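PDB 2R9G: AAA ATPase, central region from Enterococcus faecium, which probably couples ATP hydrolysis to the upkeep of replication forks, as MgsA (RarA) relatives do, and is represented by its largely helical C-terminal fragment, assembled from four copies. Local coordinates for residues I18-K23 with L34-R39; S24-D29 with G57-G62; P102-A107 with K180-L185; Y173-T178 with Q188-K193. All blocks are in the same frame, centred on the assembly; numbering follows the deposited sequence.

Contact 1 (I18-K23 with L34-R39)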
# COMPACT_ATOMS: atom_id res chain seq x y z
N ILE C 18 -0.90 -20.20 -18.75
CA ILE C 18 -1.58 -19.07 -18.11
C ILE C 18 -2.78 -19.56 -17.29
O ILE C 18 -2.98 -19.13 -16.15
CB ILE C 18 -2.00 -18.00 -19.18
CG1 ILE C 18 -0.83 -17.06 -19.52
CG2 ILE C 18 -3.24 -17.21 -18.78
CD1 ILE C 18 -0.33 -16.20 -18.37
N SER C 19 -3.55 -20.48 -17.88
CA SER C 19 -4.71 -21.09 -17.22
C SER C 19 -4.27 -21.91 -16.00
O SER C 19 -4.84 -21.75 -14.92
CB SER C 19 -5.49 -21.96 -18.21
OG SER C 19 -6.55 -22.65 -17.57
N ALA C 20 -3.26 -22.76 -16.16
CA ALA C 20 -2.74 -23.60 -15.07
C ALA C 20 -2.12 -22.79 -13.93
O ALA C 20 -2.21 -23.18 -12.77
CB ALA C 20 -1.76 -24.60 -15.60
N PHE C 21 -1.48 -21.67 -14.28
CA PHE C 21 -0.96 -20.68 -13.34
C PHE C 21 -2.06 -20.09 -12.44
O PHE C 21 -1.94 -20.12 -11.22
CB PHE C 21 -0.22 -19.58 -14.13
CG PHE C 21 0.39 -18.48 -13.28
CD1 PHE C 21 1.28 -18.76 -12.25
CD2 PHE C 21 0.13 -17.15 -13.58
CE1 PHE C 21 1.86 -17.74 -11.51
CE2 PHE C 21 0.71 -16.11 -12.84
CZ PHE C 21 1.57 -16.42 -11.80
N GLN C 22 -3.14 -19.57 -13.05
CA GLN C 22 -4.28 -19.05 -12.28
C GLN C 22 -4.95 -20.11 -11.40
O GLN C 22 -5.26 -19.85 -10.22
CB GLN C 22 -5.30 -18.34 -13.20
CG GLN C 22 -6.65 -18.05 -12.52
CD GLN C 22 -7.34 -16.77 -12.98
OE1 GLN C 22 -7.15 -16.30 -14.10
NE2 GLN C 22 -8.17 -16.22 -12.11
N LYS C 23 -5.14 -21.30 -11.96
CA LYS C 23 -5.80 -22.40 -11.26
C LYS C 23 -4.96 -22.93 -10.08
O LYS C 23 -5.52 -23.28 -9.03
CB LYS C 23 -6.18 -23.52 -12.24
CG LYS C 23 -7.29 -23.11 -13.21
CD LYS C 23 -7.46 -24.11 -14.34
CE LYS C 23 -8.76 -23.87 -15.11
NZ LYS C 23 -8.71 -22.64 -15.95
N LEU C 34 4.50 -21.86 -8.74
CA LEU C 34 5.88 -21.45 -8.98
C LEU C 34 6.46 -22.14 -10.21
O LEU C 34 7.25 -21.55 -10.94
CB LEU C 34 6.75 -21.67 -7.75
CG LEU C 34 6.51 -20.66 -6.61
CD1 LEU C 34 7.44 -20.98 -5.46
CD2 LEU C 34 6.69 -19.21 -7.04
N HIS C 35 6.04 -23.39 -10.43
CA HIS C 35 6.40 -24.11 -11.64
C HIS C 35 5.87 -23.40 -12.89
O HIS C 35 6.62 -23.19 -13.85
CB HIS C 35 5.88 -25.55 -11.60
CG HIS C 35 5.81 -26.19 -12.95
ND1 HIS C 35 6.94 -26.57 -13.64
CD2 HIS C 35 4.76 -26.48 -13.75
CE1 HIS C 35 6.59 -27.08 -14.81
NE2 HIS C 35 5.27 -27.04 -14.90
N TYR C 36 4.59 -23.03 -12.87
CA TYR C 36 3.98 -22.33 -14.00
C TYR C 36 4.47 -20.90 -14.17
O TYR C 36 4.58 -20.43 -15.30
CB TYR C 36 2.45 -22.40 -13.98
CG TYR C 36 1.95 -23.82 -14.16
CD1 TYR C 36 2.20 -24.52 -15.34
CD2 TYR C 36 1.27 -24.47 -13.14
CE1 TYR C 36 1.77 -25.84 -15.50
CE2 TYR C 36 0.85 -25.78 -13.28
CZ TYR C 36 1.09 -26.45 -14.46
OH TYR C 36 0.63 -27.74 -14.58
N LEU C 37 4.78 -20.23 -13.05
CA LEU C 37 5.41 -18.91 -13.13
C LEU C 37 6.76 -19.02 -13.84
O LEU C 37 7.05 -18.23 -14.74
CB LEU C 37 5.56 -18.24 -11.75
CG LEU C 37 6.37 -16.94 -11.65
CD1 LEU C 37 5.88 -15.85 -12.61
CD2 LEU C 37 6.40 -16.42 -10.23
N ALA C 38 7.53 -20.03 -13.45
CA ALA C 38 8.84 -20.31 -14.04
C ALA C 38 8.79 -20.51 -15.55
O ALA C 38 9.64 -20.00 -16.27
CB ALA C 38 9.46 -21.50 -13.36
N ARG C 39 7.79 -21.26 -16.02
CA ARG C 39 7.57 -21.49 -17.44
C ARG C 39 7.22 -20.21 -18.17
O ARG C 39 7.66 -20.01 -19.31
CB ARG C 39 6.44 -22.50 -17.64
CG ARG C 39 6.84 -23.91 -17.32
CD ARG C 39 5.67 -24.84 -17.37
NE ARG C 39 5.33 -25.27 -18.72
CZ ARG C 39 4.65 -26.38 -19.00
NH1 ARG C 39 4.25 -27.19 -18.01
NH2 ARG C 39 4.38 -26.68 -20.26
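A20 sets its methyl group squarely over the ring of Y36, with CB of A20 3.6 Å from the ring centroid and only 10° off the ring normal, a textbook CH-pi contact. The aromatic ring is sandwiched: on its opposite face lies H35, whose CD2 stands 3.5 Å above the Y36 plane. H35 in turn receives a hydrogen bond from its own helix, R39 NH1 to H35 NE2 at 3.3 Å. The phenol oxygen of Y36 passes beyond A20 and bonds to the backbone oxygen of Y162 of the second subunit, and the ring thus serves both the helix pair and the assembly.

Farther along, the side chains of F21 and Y36 pass antiparallel, touching at their CB atoms, 3.9 Å apart. With CG anti to the backbone N (chi1 -180°), the F21 ring runs alongside L37 and brings CE1 to 3.7 Å from L37 CB. The two segment axes run roughly antiparallel, at 149°, and come within 8.7 Å, with F21 and Y36 the nearest backbone pair. Beyond this pair of helices, 14-26 and 30-43, F21 packs on L53 of helix 46-61, and both F21 and L37 rest on V95 of helix 88-100.

Contact 2 (S24-D29 with G57-G62)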
# COMPACT_ATOMS: atom_id res chain seq x y z
N SER C 24 -3.64 -22.97 -10.25
CA SER C 24 -2.71 -23.34 -9.16
C SER C 24 -2.75 -22.37 -7.97
O SER C 24 -2.80 -22.81 -6.82
CB SER C 24 -1.27 -23.45 -9.66
OG SER C 24 -1.10 -24.47 -10.63
N ILE C 25 -2.73 -21.07 -8.25
CA ILE C 25 -2.77 -20.06 -7.19
C ILE C 25 -4.12 -20.08 -6.48
O ILE C 25 -4.17 -20.18 -5.26
CB ILE C 25 -2.42 -18.62 -7.68
CG1 ILE C 25 -1.02 -18.59 -8.31
CG2 ILE C 25 -2.48 -17.64 -6.53
CD1 ILE C 25 -0.57 -17.24 -8.84
N ARG C 26 -5.20 -20.03 -7.27
CA ARG C 26 -6.58 -20.20 -6.78
C ARG C 26 -6.71 -21.46 -5.92
O ARG C 26 -7.40 -21.46 -4.89
CB ARG C 26 -7.54 -20.24 -7.98
CG ARG C 26 -9.02 -20.43 -7.66
CD ARG C 26 -9.80 -20.74 -8.94
NE ARG C 26 -9.89 -19.62 -9.88
CZ ARG C 26 -9.99 -19.74 -11.21
NH1 ARG C 26 -10.08 -18.66 -11.97
NH2 ARG C 26 -9.99 -20.94 -11.78
N GLY C 27 -5.98 -22.51 -6.31
CA GLY C 27 -6.03 -23.80 -5.64
C GLY C 27 -5.05 -24.02 -4.50
O GLY C 27 -4.94 -25.15 -4.00
N SER C 28 -4.35 -22.96 -4.12
CA SER C 28 -3.43 -22.93 -2.97
C SER C 28 -2.20 -23.83 -3.09
O SER C 28 -1.63 -24.25 -2.08
CB SER C 28 -4.17 -23.16 -1.63
OG SER C 28 -5.19 -22.19 -1.42
N ASP C 29 -1.77 -24.10 -4.32
CA ASP C 29 -0.61 -24.95 -4.55
C ASP C 29 0.60 -24.09 -4.91
O ASP C 29 0.78 -23.73 -6.07
CB ASP C 29 -0.90 -25.96 -5.67
CG ASP C 29 0.10 -27.11 -5.72
OD1 ASP C 29 1.29 -26.92 -5.40
OD2 ASP C 29 -0.31 -28.23 -6.12
N GLY C 57 -5.09 -12.14 -8.00
CA GLY C 57 -5.16 -11.57 -6.66
C GLY C 57 -6.51 -10.96 -6.35
O GLY C 57 -7.04 -11.13 -5.25
N TYR C 58 -7.07 -10.27 -7.33
CA TYR C 58 -8.36 -9.63 -7.15
C TYR C 58 -9.56 -10.55 -7.40
O TYR C 58 -10.64 -10.30 -6.86
CB TYR C 58 -8.47 -8.40 -8.03
CG TYR C 58 -7.69 -7.19 -7.53
CD1 TYR C 58 -8.09 -6.49 -6.40
CD2 TYR C 58 -6.59 -6.73 -8.24
CE1 TYR C 58 -7.39 -5.36 -5.97
CE2 TYR C 58 -5.87 -5.62 -7.81
CZ TYR C 58 -6.27 -4.94 -6.68
OH TYR C 58 -5.56 -3.83 -6.28
N GLU C 59 -9.40 -11.57 -8.23
CA GLU C 59 -10.48 -12.51 -8.52
C GLU C 59 -10.59 -13.55 -7.42
O GLU C 59 -11.65 -13.76 -6.86
CB GLU C 59 -10.27 -13.20 -9.87
CG GLU C 59 -11.43 -14.06 -10.31
CD GLU C 59 -11.16 -14.81 -11.61
OE1 GLU C 59 -10.64 -14.21 -12.58
OE2 GLU C 59 -11.48 -16.01 -11.65
N ASP C 60 -9.47 -14.18 -7.11
CA ASP C 60 -9.48 -15.38 -6.28
C ASP C 60 -9.12 -15.14 -4.83
O ASP C 60 -9.54 -15.90 -3.96
CB ASP C 60 -8.58 -16.45 -6.91
CG ASP C 60 -9.12 -16.92 -8.25
OD1 ASP C 60 -10.33 -17.27 -8.32
OD2 ASP C 60 -8.37 -16.95 -9.25
N ILE C 61 -8.35 -14.09 -4.56
CA ILE C 61 -7.99 -13.76 -3.18
C ILE C 61 -8.95 -12.68 -2.70
O ILE C 61 -9.71 -12.91 -1.77
CB ILE C 61 -6.46 -13.44 -3.02
CG1 ILE C 61 -5.64 -14.73 -2.98
CG2 ILE C 61 -6.18 -12.63 -1.75
CD1 ILE C 61 -5.42 -15.43 -4.36
N GLY C 62 -8.94 -11.52 -3.37
CA GLY C 62 -9.97 -10.49 -3.19
C GLY C 62 -10.12 -10.01 -1.76
O GLY C 62 -9.16 -9.52 -1.16
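D60 OD1 is gripped from two sources: R26 NE donates to it at 2.9 Å, and H151 NE2 of the second subunit also bonds to it. Together R26, D60 and E59 form a salt-bridge network that ties the end of helix 14-26 to the last turn of helix 46-61. The NE bond is fairly straight (158° at the hydrogen) and lies in the guanidinium plane, yet it meets D60 OD1 from well above the carboxylate plane. The two flat groups are in fact turned 78° apart, which rules out the familiar side-on, two-pronged pairing.

R26 leaves its helix with CG anti to the backbone N and then bends about the CG–CD bond (chi3 -69°), passing its methylene groups over the D60 carboxylate, with R26 CG 3.5 Å from D60 OD1. This carries NH1 on to the extended side chain of E59, where it makes a weak bond to OE2 at 3.0 Å. The remaining nitrogen, NH2, is held by Y147 OH of the second subunit, and Q22 NE2 supports D60 through OD2. The two acids would be expected to offset the charge of the buried arginine. Beside this cluster, I25 CG2 meets I61 CD1 at 4.3 Å.

The helix of R26 closes in a Schellman motif with S28 at the positive-phi position, where D29 N bonds to S24 O at 3.0 Å.

Contact 3 (P102-A107 with K180-L185)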
# COMPACT_ATOMS: atom_id res chain seq x y z
N PRO C 102 -6.19 -16.40 2.51
CA PRO C 102 -7.59 -16.79 2.33
C PRO C 102 -8.14 -16.40 0.96
O PRO C 102 -7.85 -15.31 0.45
CB PRO C 102 -8.31 -16.00 3.43
CG PRO C 102 -7.27 -15.85 4.49
CD PRO C 102 -6.01 -15.58 3.73
N LYS C 103 -8.92 -17.30 0.38
CA LYS C 103 -9.47 -17.10 -0.95
C LYS C 103 -10.91 -16.62 -0.86
O LYS C 103 -11.70 -17.14 -0.07
CB LYS C 103 -9.43 -18.40 -1.77
CG LYS C 103 -8.09 -19.11 -1.82
CD LYS C 103 -7.07 -18.33 -2.63
CE LYS C 103 -5.75 -19.06 -2.70
NZ LYS C 103 -5.14 -19.26 -1.36
N SER C 104 -11.24 -15.63 -1.69
CA SER C 104 -12.60 -15.16 -1.82
C SER C 104 -12.87 -14.66 -3.23
O SER C 104 -12.13 -13.82 -3.76
CB SER C 104 -12.89 -14.05 -0.81
OG SER C 104 -14.21 -13.58 -0.98
N ASN C 105 -13.94 -15.18 -3.82
CA ASN C 105 -14.41 -14.69 -5.10
C ASN C 105 -15.73 -13.92 -4.97
O ASN C 105 -16.32 -13.53 -5.98
CB ASN C 105 -14.53 -15.84 -6.12
CG ASN C 105 -15.65 -16.85 -5.77
OD1 ASN C 105 -16.12 -16.93 -4.64
ND2 ASN C 105 -16.04 -17.63 -6.77
N SER C 106 -16.16 -13.70 -3.72
CA SER C 106 -17.48 -13.15 -3.41
C SER C 106 -17.80 -11.83 -4.10
O SER C 106 -18.89 -11.67 -4.63
CB SER C 106 -17.67 -13.00 -1.89
OG SER C 106 -16.73 -12.09 -1.35
N ALA C 107 -16.86 -10.89 -4.11
CA ALA C 107 -17.10 -9.59 -4.76
C ALA C 107 -17.17 -9.68 -6.29
O ALA C 107 -17.92 -8.94 -6.93
CB ALA C 107 -16.06 -8.59 -4.35
N LYS C 180 -10.28 -13.37 8.22
CA LYS C 180 -10.71 -12.43 9.26
C LYS C 180 -11.20 -11.08 8.76
O LYS C 180 -12.02 -10.43 9.42
CB LYS C 180 -9.58 -12.22 10.27
CG LYS C 180 -9.44 -13.34 11.29
CD LYS C 180 -8.48 -12.93 12.41
CE LYS C 180 -8.29 -14.05 13.43
NZ LYS C 180 -7.46 -15.17 12.90
N TYR C 181 -10.70 -10.63 7.61
CA TYR C 181 -11.14 -9.35 7.07
C TYR C 181 -12.59 -9.38 6.59
O TYR C 181 -13.36 -8.44 6.87
CB TYR C 181 -10.22 -8.85 5.95
CG TYR C 181 -10.43 -7.39 5.63
CD1 TYR C 181 -9.78 -6.40 6.37
CD2 TYR C 181 -11.28 -6.99 4.61
CE1 TYR C 181 -9.97 -5.05 6.08
CE2 TYR C 181 -11.47 -5.64 4.32
CZ TYR C 181 -10.82 -4.69 5.05
OH TYR C 181 -11.01 -3.35 4.77
N GLU C 182 -12.96 -10.44 5.89
CA GLU C 182 -14.30 -10.57 5.34
C GLU C 182 -15.30 -11.16 6.35
O GLU C 182 -16.51 -11.06 6.16
CB GLU C 182 -14.28 -11.39 4.04
CG GLU C 182 -15.38 -11.03 3.06
CD GLU C 182 -15.52 -12.01 1.91
OE1 GLU C 182 -14.69 -12.93 1.78
OE2 GLU C 182 -16.48 -11.86 1.13
N GLN C 183 -14.78 -11.77 7.42
CA GLN C 183 -15.60 -12.15 8.56
C GLN C 183 -16.24 -10.89 9.14
O GLN C 183 -17.44 -10.85 9.38
CB GLN C 183 -14.76 -12.82 9.64
CG GLN C 183 -14.39 -14.26 9.38
CD GLN C 183 -13.47 -14.82 10.45
OE1 GLN C 183 -13.42 -14.31 11.57
NE2 GLN C 183 -12.73 -15.88 10.11
N ALA C 184 -15.41 -9.87 9.31
CA ALA C 184 -15.82 -8.59 9.86
C ALA C 184 -16.69 -7.78 8.89
O ALA C 184 -17.63 -7.10 9.33
CB ALA C 184 -14.59 -7.78 10.29
N LEU C 185 -16.38 -7.84 7.60
CA LEU C 185 -17.19 -7.15 6.58
C LEU C 185 -18.57 -7.78 6.51
O LEU C 185 -19.57 -7.08 6.43
CB LEU C 185 -16.54 -7.19 5.20
CG LEU C 185 -15.25 -6.44 4.87
CD1 LEU C 185 -15.03 -6.48 3.36
CD2 LEU C 185 -15.23 -4.99 5.37
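E182 divides its carboxylate between two serines of the 102-107 segment, one hydroxyl to each oxygen. S104 OG donates to E182 OE1 at 2.9 Å, and S106 OG donates to E182 OE2 in a short bond of 2.5 Å. Both hydroxyls arrive on the syn side of their oxygens, tilted out of the carboxylate plane by 31° and 28° respectively. The glutamate reaches them from helix 180-195 through a chain extended beyond CG, while S106 aims its hydroxyl from a position between its own backbone N and carbonyl carbon (chi1 62°).

The accounting goes further. E182 OE2 is also bonded to Y173 OH and, weakly, to K176 N, so this one oxygen collects partners from both the start of helix 106-119 and the loop that precedes helix 180-195. S104 OG, besides donating to the glutamate, accepts a weak bond from S106 N at 3.4 Å. N105 occupies the N-cap position of helix 106-119 but makes no capping bond with its side chain; its ND2 is instead bonded to Y149 OH of the second subunit.

The contact thus exemplifies a buried acid met by serine and tyrosine hydroxyls and, weakly, by a backbone N-H, with no cationic side chain among these partners. Hydroxyl donors on both oxygens would be expected to offset part of the cost of burying the carboxylate.

Contact 4 (Y173-T178 with Q188-K193)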
# COMPACT_ATOMS: atom_id res chain seq x y z
N TYR C 173 -24.43 -9.84 -2.99
CA TYR C 173 -23.27 -10.13 -2.18
C TYR C 173 -23.59 -11.13 -1.08
O TYR C 173 -24.42 -10.88 -0.21
CB TYR C 173 -22.67 -8.84 -1.61
CG TYR C 173 -21.45 -9.08 -0.73
CD1 TYR C 173 -20.30 -9.67 -1.25
CD2 TYR C 173 -21.46 -8.70 0.61
CE1 TYR C 173 -19.19 -9.89 -0.45
CE2 TYR C 173 -20.35 -8.92 1.42
CZ TYR C 173 -19.22 -9.52 0.89
OH TYR C 173 -18.11 -9.75 1.67
N GLN C 174 -22.92 -12.27 -1.15
CA GLN C 174 -22.96 -13.23 -0.06
C GLN C 174 -21.56 -13.35 0.52
O GLN C 174 -20.67 -13.96 -0.10
CB GLN C 174 -23.56 -14.58 -0.48
CG GLN C 174 -23.70 -14.79 -1.98
CD GLN C 174 -24.93 -15.62 -2.35
OE1 GLN C 174 -24.84 -16.58 -3.11
NE2 GLN C 174 -26.09 -15.23 -1.82
N PRO C 175 -21.35 -12.72 1.69
CA PRO C 175 -20.05 -12.66 2.35
C PRO C 175 -19.52 -14.03 2.74
O PRO C 175 -20.29 -14.96 3.01
CB PRO C 175 -20.34 -11.84 3.60
CG PRO C 175 -21.79 -11.91 3.81
CD PRO C 175 -22.39 -12.02 2.46
N LYS C 176 -18.20 -14.14 2.76
CA LYS C 176 -17.54 -15.39 3.11
C LYS C 176 -16.74 -15.17 4.38
O LYS C 176 -16.54 -14.04 4.82
CB LYS C 176 -16.68 -15.88 1.95
CG LYS C 176 -17.51 -16.29 0.74
CD LYS C 176 -16.71 -17.16 -0.21
CE LYS C 176 -17.62 -18.03 -1.06
NZ LYS C 176 -16.86 -19.17 -1.65
N ASP C 177 -16.30 -16.27 4.99
CA ASP C 177 -15.57 -16.18 6.25
C ASP C 177 -14.24 -16.92 6.18
O ASP C 177 -13.74 -17.41 7.20
CB ASP C 177 -16.44 -16.65 7.43
CG ASP C 177 -17.03 -18.06 7.24
OD1 ASP C 177 -16.49 -18.87 6.45
OD2 ASP C 177 -18.05 -18.35 7.89
N THR C 178 -13.68 -16.99 4.98
CA THR C 178 -12.41 -17.67 4.74
C THR C 178 -11.24 -16.93 5.39
O THR C 178 -10.23 -17.53 5.74
CB THR C 178 -12.14 -17.93 3.23
OG1 THR C 178 -12.41 -16.75 2.49
CG2 THR C 178 -13.02 -19.05 2.70
N GLN C 188 -20.70 -6.75 9.45
CA GLN C 188 -21.25 -5.42 9.16
C GLN C 188 -22.40 -5.49 8.16
O GLN C 188 -23.43 -4.84 8.36
CB GLN C 188 -20.14 -4.47 8.69
CG GLN C 188 -20.58 -3.02 8.46
CD GLN C 188 -21.11 -2.33 9.72
OE1 GLN C 188 -20.74 -2.66 10.84
NE2 GLN C 188 -21.98 -1.35 9.52
N TYR C 189 -22.25 -6.31 7.12
CA TYR C 189 -23.30 -6.56 6.14
C TYR C 189 -24.62 -7.05 6.76
O TYR C 189 -25.69 -6.52 6.45
CB TYR C 189 -22.79 -7.55 5.07
CG TYR C 189 -23.77 -7.81 3.94
CD1 TYR C 189 -23.93 -6.88 2.91
CD2 TYR C 189 -24.52 -8.99 3.90
CE1 TYR C 189 -24.82 -7.11 1.87
CE2 TYR C 189 -25.42 -9.23 2.86
CZ TYR C 189 -25.56 -8.28 1.84
OH TYR C 189 -26.44 -8.50 0.80
N TYR C 190 -24.55 -8.03 7.65
CA TYR C 190 -25.75 -8.57 8.28
C TYR C 190 -26.30 -7.65 9.38
O TYR C 190 -27.51 -7.60 9.59
CB TYR C 190 -25.52 -9.99 8.79
CG TYR C 190 -25.36 -10.99 7.68
CD1 TYR C 190 -24.23 -11.80 7.59
CD2 TYR C 190 -26.33 -11.11 6.68
CE1 TYR C 190 -24.08 -12.71 6.55
CE2 TYR C 190 -26.20 -12.01 5.64
CZ TYR C 190 -25.07 -12.81 5.58
OH TYR C 190 -24.94 -13.71 4.54
N ARG C 191 -25.39 -6.93 10.04
CA ARG C 191 -25.75 -5.90 11.03
C ARG C 191 -26.62 -4.82 10.40
O ARG C 191 -27.59 -4.37 11.02
CB ARG C 191 -24.47 -5.29 11.62
CG ARG C 191 -24.67 -4.29 12.75
CD ARG C 191 -23.33 -3.80 13.30
NE ARG C 191 -22.58 -4.87 13.96
CZ ARG C 191 -21.39 -5.34 13.57
NH1 ARG C 191 -20.76 -4.81 12.52
NH2 ARG C 191 -20.82 -6.32 14.24
N ILE C 192 -26.28 -4.41 9.18
CA ILE C 192 -27.06 -3.43 8.43
C ILE C 192 -28.44 -3.99 8.07
O ILE C 192 -29.44 -3.31 8.22
CB ILE C 192 -26.28 -2.90 7.19
CG1 ILE C 192 -25.08 -2.06 7.65
CG2 ILE C 192 -27.19 -2.09 6.26
CD1 ILE C 192 -23.94 -1.99 6.64
N LYS C 193 -28.47 -5.26 7.66
CA LYS C 193 -29.73 -5.95 7.35
C LYS C 193 -30.66 -6.07 8.56
O LYS C 193 -31.88 -6.01 8.41
CB LYS C 193 -29.48 -7.32 6.72
CG LYS C 193 -28.83 -7.25 5.36
CD LYS C 193 -29.30 -8.35 4.43
CE LYS C 193 -28.96 -7.97 2.99
NZ LYS C 193 -29.70 -8.77 1.98
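Y173 directs a ring edge at the face of Y189 in a T-shaped stack, with centroids 5.3 Å apart and planes at 89°. CD2 of Y173 does the touching, 3.8 Å from Y189 CD1 and set toward the rim of the face. P175 supplies the second point of contact: its CD lies 4.0 Å from Y189 CD2, and its CG meets Y190 CE1 at 3.7 Å, coming from the opposite direction to the tyrosine. The proline ring is thereby lodged against two successive tyrosines of one helix.

Packing within each segment adds to this: Y189 CD2 rests over one face of the Y190 ring, and P175 N lies over the centre of one face of the Y173 ring. Y189, with CG anti to its N (chi1 -176°), leans toward the loop. One shell out, its hydroxyl bonds to D31 of the third subunit, which also takes the Y173 backbone N-H, while E182 holds the polar end of Y173.

The 173-178 loop runs beside the helix it leads into, 180-195, while the Y173 ring also packs on S106 and A110 of helix 106-119.

The four contacts fall into two pairs: contacts 1 and 2 share helix 14-26, and contacts 3 and 4 share helix 180-195. Contact 1 lies farthest from the chain centre, about 21 Å, yet is buried, between neighbouring helices and the second subunit; contact 4, on the opposite side, is partly exposed. Their chemistry differs accordingly: 1 and 4 rest on aromatic and apolar packing, 2 on buried charge pairs, and 3 on an acid met by hydroxyls. Contacts 1 and 2 meet through Q22; K103 NZ to S28 OG joins 2 and 3, and K103 O to T178 OG1 joins 3 and 4. The second subunit touches all four contacts, the third contacts 2, 3 and 4.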